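Local coordinates for protein GH86A beta-porphyranase (Bacteroides plebeius, PDB 4AW7) that hydrolyses the sulfated red-seaweed polysaccharide porphyran, cleaving the beta-1,4 linkages between galactose and alpha-L-galactose-6-sulfate to release mostly disaccharides, at residues A[385-397]-A[452-464]. Residues are numbered along the deposited sequence; the frame is centred on the assembly and turned at random.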
loop_
_atom_site.group_PDB
_atom_site.type_symbol
_atom_site.label_atom_id
_atom_site.label_comp_id
_atom_site.label_asym_id
_atom_site.label_seq_id
_atom_site.Cartn_x
_atom_site.Cartn_y
_atom_site.Cartn_z
ATOM N N GLN A 385 -14.720 3.819 5.277
ATOM C CA GLN A 385 -15.020 2.719 4.378
ATOM C C GLN A 385 -16.354 2.124 4.757
ATOM O O GLN A 385 -16.744 2.173 5.926
ATOM C CB GLN A 385 -13.942 1.628 4.451
ATOM C CG GLN A 385 -12.605 2.045 3.921
ATOM C CD GLN A 385 -12.558 2.159 2.410
ATOM O OE1 GLN A 385 -13.052 1.279 1.717
ATOM N NE2 GLN A 385 -11.938 3.204 1.890
ATOM N N ALA A 386 -17.061 1.551 3.799
ATOM C CA ALA A 386 -18.275 0.785 4.106
ATOM C C ALA A 386 -18.462 -0.314 3.090
ATOM O O ALA A 386 -18.213 -0.133 1.898
ATOM C CB ALA A 386 -19.507 1.702 4.109
ATOM N N PHE A 387 -18.944 -1.450 3.570
ATOM C CA PHE A 387 -19.168 -2.663 2.764
ATOM C C PHE A 387 -20.442 -3.334 3.207
ATOM O O PHE A 387 -20.774 -3.358 4.397
ATOM C CB PHE A 387 -18.008 -3.677 2.905
ATOM C CG PHE A 387 -16.651 -3.066 2.778
ATOM C CD1 PHE A 387 -16.088 -2.867 1.532
ATOM C CD2 PHE A 387 -15.937 -2.657 3.900
ATOM C CE1 PHE A 387 -14.819 -2.283 1.391
ATOM C CE2 PHE A 387 -14.694 -2.072 3.777
ATOM C CZ PHE A 387 -14.131 -1.888 2.531
ATOM N N LYS A 388 -21.148 -3.913 2.233
ATOM C CA LYS A 388 -22.394 -4.634 2.497
ATOM C C LYS A 388 -22.276 -6.040 1.931
ATOM O O LYS A 388 -22.062 -6.226 0.734
ATOM C CB LYS A 388 -23.565 -3.904 1.869
ATOM C CG LYS A 388 -24.932 -4.517 2.159
ATOM C CD LYS A 388 -26.116 -3.797 1.369
ATOM C CE LYS A 388 -27.501 -4.379 1.736
ATOM N NZ LYS A 388 -27.682 -5.811 1.327
ATOM N N ASP A 389 -22.376 -7.022 2.811
ATOM C CA ASP A 389 -22.306 -8.436 2.461
ATOM C C ASP A 389 -23.626 -9.068 2.823
ATOM O O ASP A 389 -23.869 -9.382 3.982
ATOM C CB ASP A 389 -21.194 -9.104 3.228
ATOM C CG ASP A 389 -21.007 -10.556 2.879
ATOM O OD1 ASP A 389 -21.339 -10.929 1.757
ATOM O OD2 ASP A 389 -20.497 -11.301 3.746
ATOM N N GLY A 390 -24.486 -9.216 1.832
ATOM C CA GLY A 390 -25.839 -9.706 2.064
ATOM C C GLY A 390 -26.510 -8.838 3.115
ATOM O O GLY A 390 -26.617 -7.623 2.944
ATOM N N GLY A 391 -26.886 -9.475 4.219
ATOM C CA GLY A 391 -27.564 -8.823 5.325
ATOM C C GLY A 391 -26.679 -8.229 6.409
ATOM O O GLY A 391 -27.169 -7.943 7.493
ATOM N N ARG A 392 -25.387 -8.043 6.131
ATOM C CA ARG A 392 -24.492 -7.433 7.092
ATOM C C ARG A 392 -23.849 -6.179 6.464
ATOM O O ARG A 392 -23.478 -6.176 5.285
ATOM C CB ARG A 392 -23.413 -8.416 7.478
ATOM C CG ARG A 392 -23.918 -9.626 8.233
ATOM C CD ARG A 392 -24.397 -9.250 9.634
ATOM N NE ARG A 392 -23.349 -9.454 10.607
ATOM C CZ ARG A 392 -23.412 -9.128 11.893
ATOM N NH1 ARG A 392 -24.473 -8.503 12.395
ATOM N NH2 ARG A 392 -22.373 -9.402 12.686
ATOM N N LEU A 393 -23.763 -5.124 7.250
ATOM C CA LEU A 393 -23.143 -3.855 6.894
ATOM C C LEU A 393 -21.960 -3.602 7.828
ATOM O O LEU A 393 -22.063 -3.759 9.039
ATOM C CB LEU A 393 -24.169 -2.741 7.050
ATOM C CG LEU A 393 -23.728 -1.326 6.676
ATOM C CD1 LEU A 393 -23.363 -1.189 5.188
ATOM C CD2 LEU A 393 -24.857 -0.312 7.076
ATOM N N TYR A 394 -20.834 -3.203 7.224
ATOM C CA TYR A 394 -19.601 -2.860 7.931
ATOM C C TYR A 394 -19.257 -1.425 7.622
ATOM O O TYR A 394 -19.205 -1.059 6.447
ATOM C CB TYR A 394 -18.429 -3.770 7.519
ATOM C CG TYR A 394 -18.749 -5.228 7.661
ATOM C CD1 TYR A 394 -18.558 -5.868 8.878
ATOM C CD2 TYR A 394 -19.228 -5.976 6.595
ATOM C CE1 TYR A 394 -18.858 -7.189 9.037
ATOM C CE2 TYR A 394 -19.526 -7.346 6.759
ATOM C CZ TYR A 394 -19.370 -7.921 8.005
ATOM O OH TYR A 394 -19.699 -9.274 8.152
ATOM N N ILE A 395 -19.019 -0.612 8.648
ATOM C CA ILE A 395 -18.646 0.821 8.468
ATOM C C ILE A 395 -17.395 1.047 9.292
ATOM O O ILE A 395 -17.379 0.724 10.471
ATOM C CB ILE A 395 -19.750 1.779 8.931
ATOM C CG1 ILE A 395 -21.034 1.578 8.103
ATOM C CG2 ILE A 395 -19.266 3.209 8.840
ATOM C CD1 ILE A 395 -22.282 2.242 8.750
ATOM N N ALA A 396 -16.320 1.540 8.656
ATOM C CA ALA A 396 -15.041 1.726 9.320
ATOM C C ALA A 396 -14.594 3.167 9.255
ATOM O O ALA A 396 -14.777 3.813 8.230
ATOM C CB ALA A 396 -13.950 0.803 8.721
ATOM N N LEU A 397 -13.984 3.624 10.349
ATOM C CA LEU A 397 -13.453 4.997 10.471
ATOM C C LEU A 397 -12.075 4.957 11.090
ATOM O O LEU A 397 -11.830 4.223 12.043
ATOM C CB LEU A 397 -14.375 5.883 11.340
ATOM C CG LEU A 397 -15.823 5.975 10.889
ATOM C CD1 LEU A 397 -16.669 4.916 11.567
ATOM C CD2 LEU A 397 -16.342 7.423 11.037
ATOM N N PRO A 452 -7.013 10.078 18.150
ATOM C CA PRO A 452 -5.851 9.733 17.291
ATOM C C PRO A 452 -5.414 8.294 17.523
ATOM O O PRO A 452 -5.386 7.852 18.661
ATOM C CB PRO A 452 -4.779 10.727 17.705
ATOM C CG PRO A 452 -5.567 11.892 18.178
ATOM C CD PRO A 452 -6.779 11.345 18.859
ATOM N N ASN A 453 -5.082 7.575 16.442
ATOM C CA ASN A 453 -4.654 6.178 16.513
ATOM C C ASN A 453 -5.707 5.204 17.004
ATOM O O ASN A 453 -5.401 4.098 17.452
ATOM C CB ASN A 453 -3.339 6.057 17.281
ATOM C CG ASN A 453 -2.233 6.875 16.670
ATOM O OD1 ASN A 453 -2.078 6.934 15.454
ATOM N ND2 ASN A 453 -1.518 7.608 17.499
ATOM N N GLN A 454 -6.968 5.615 16.868
ATOM C CA GLN A 454 -8.097 4.751 17.074
ATOM C C GLN A 454 -8.760 4.504 15.721
ATOM O O GLN A 454 -8.934 5.420 14.921
ATOM C CB GLN A 454 -9.111 5.369 18.053
ATOM C CG GLN A 454 -10.340 4.531 18.270
ATOM C CD GLN A 454 -11.371 5.206 19.188
ATOM O OE1 GLN A 454 -11.429 6.411 19.279
ATOM N NE2 GLN A 454 -12.260 4.407 19.777
ATOM N N THR A 455 -9.104 3.244 15.486
ATOM C CA THR A 455 -9.888 2.810 14.346
ATOM C C THR A 455 -11.127 2.090 14.872
ATOM O O THR A 455 -11.016 1.253 15.784
ATOM C CB THR A 455 -9.062 1.905 13.432
ATOM O OG1 THR A 455 -7.818 2.561 13.152
ATOM C CG2 THR A 455 -9.788 1.525 12.172
ATOM N N ILE A 456 -12.262 2.386 14.275
ATOM C CA ILE A 456 -13.549 1.826 14.682
ATOM C C ILE A 456 -14.148 1.070 13.492
ATOM O O ILE A 456 -14.134 1.554 12.351
ATOM C CB ILE A 456 -14.527 2.981 15.149
ATOM C CG1 ILE A 456 -13.987 3.628 16.450
ATOM C CG2 ILE A 456 -15.967 2.515 15.330
ATOM C CD1 ILE A 456 -14.612 4.986 16.807
ATOM N N VAL A 457 -14.714 -0.092 13.762
ATOM C CA VAL A 457 -15.518 -0.833 12.807
ATOM C C VAL A 457 -16.862 -1.110 13.459
ATOM O O VAL A 457 -16.938 -1.753 14.524
ATOM C CB VAL A 457 -14.824 -2.146 12.361
ATOM C CG1 VAL A 457 -15.741 -3.001 11.515
ATOM C CG2 VAL A 457 -13.536 -1.853 11.625
ATOM N N LEU A 458 -17.905 -0.571 12.848
ATOM C CA LEU A 458 -19.281 -0.858 13.222
ATOM C C LEU A 458 -19.800 -1.989 12.343
ATOM O O LEU A 458 -19.606 -1.982 11.121
ATOM C CB LEU A 458 -20.122 0.379 12.983
ATOM C CG LEU A 458 -19.797 1.601 13.844
ATOM C CD1 LEU A 458 -20.346 2.875 13.236
ATOM C CD2 LEU A 458 -20.371 1.426 15.224
ATOM N N VAL A 459 -20.447 -2.966 12.980
ATOM C CA VAL A 459 -21.002 -4.138 12.307
ATOM C C VAL A 459 -22.481 -4.147 12.629
ATOM O O VAL A 459 -22.875 -3.992 13.796
ATOM C CB VAL A 459 -20.339 -5.441 12.762
ATOM C CG1 VAL A 459 -20.919 -6.658 11.980
ATOM C CG2 VAL A 459 -18.846 -5.333 12.661
ATOM N N ALA A 460 -23.310 -4.292 11.612
ATOM C CA ALA A 460 -24.757 -4.264 11.844
ATOM C C ALA A 460 -25.474 -5.170 10.876
ATOM O O ALA A 460 -24.927 -5.540 9.829
ATOM C CB ALA A 460 -25.261 -2.839 11.678
ATOM N N ASP A 461 -26.716 -5.528 11.211
ATOM C CA ASP A 461 -27.592 -6.211 10.274
ATOM C C ASP A 461 -28.303 -5.191 9.468
ATOM O O ASP A 461 -28.646 -4.129 9.960
ATOM C CB ASP A 461 -28.650 -7.083 10.981
ATOM C CG ASP A 461 -28.073 -8.232 11.763
ATOM O OD1 ASP A 461 -26.959 -8.659 11.490
ATOM O OD2 ASP A 461 -28.794 -8.756 12.663
ATOM N N VAL A 462 -28.505 -5.505 8.192
ATOM C CA VAL A 462 -29.176 -4.600 7.288
ATOM C C VAL A 462 -30.147 -5.437 6.469
ATOM O O VAL A 462 -29.804 -6.504 5.975
ATOM C CB VAL A 462 -28.141 -3.815 6.383
ATOM C CG1 VAL A 462 -27.240 -4.748 5.568
ATOM C CG2 VAL A 462 -28.886 -2.840 5.493
ATOM N N SER A 463 -31.364 -4.946 6.345
ATOM C CA SER A 463 -32.429 -5.740 5.725
ATOM C C SER A 463 -32.816 -5.283 4.328
ATOM O O SER A 463 -33.656 -5.958 3.686
ATOM C CB SER A 463 -33.672 -5.726 6.618
ATOM O OG SER A 463 -34.114 -4.400 6.853
ATOM N N SER A 464 -32.219 -4.189 3.842
ATOM C CA SER A 464 -32.701 -3.475 2.626
ATOM C C SER A 464 -32.904 -4.388 1.419
ATOM O O SER A 464 -32.046 -5.206 1.090
ATOM C CB SER A 464 -31.768 -2.320 2.249
ATOM O OG SER A 464 -30.441 -2.795 2.083
HETATM O O HOH W 1 -29.987 -6.296 2.846
HETATM O O HOH W 2 -23.552 -6.628 15.058
#
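Lys388 runs out fully extended as far as CE, which meets Val462 CG1 at 3.9 Å, and the final bend (chi4 -65°) turns NZ back to Gly390 O, 2.7 Å away. A water accepts from that ammonium and donates to the carbonyls of Val462 and Ser464, tying the hairpin end to the chain leaving strand 454-462. Between strands 385-389 and 392-397 lies a type II' turn, Asp389 to Arg392, with Gly390 at positive phi. Gly391 then opens the antiparallel ladder: its O takes the N-H of Val462 from above the carbonyl plane, 53° out of it.

Arg392 folds over its neighbours on the other strand, bent at chi2 and chi3. Its NH1 reaches Asp461 OD1 at 2.7 Å in a salt bridge whose guanidinium and carboxylate planes stand 54° apart, while Val459 CG1 sits over one guanidinium face, 3.2 Å from NH2. Asn420 binds the second carboxylate oxygen, OD2. Leu393 packs its CB against Val462 CG1 and pairs with Ala460 by two backbone bonds. On the same face as Arg392, Tyr394 runs beside Val459, with CE1 3.6 Å from CG1, so this one valine serves both ring and guanidinium. Ile395 exchanges two bonds with Leu458, Ala396 CB touches Val457 CG2 at 4.0 Å, and Leu397 exchanges two more with Ile456.

Within this beta-sandwich domain, strand 454-462 is thus joined to the hairpin on one side and to strand 421-429 on the other. The chemistry divides accordingly: regular backbone bonds and aliphatic packing hold the buried length, whereas charge and water secure the more exposed turn end, where the salt bridge probably favours an ionised Asp461.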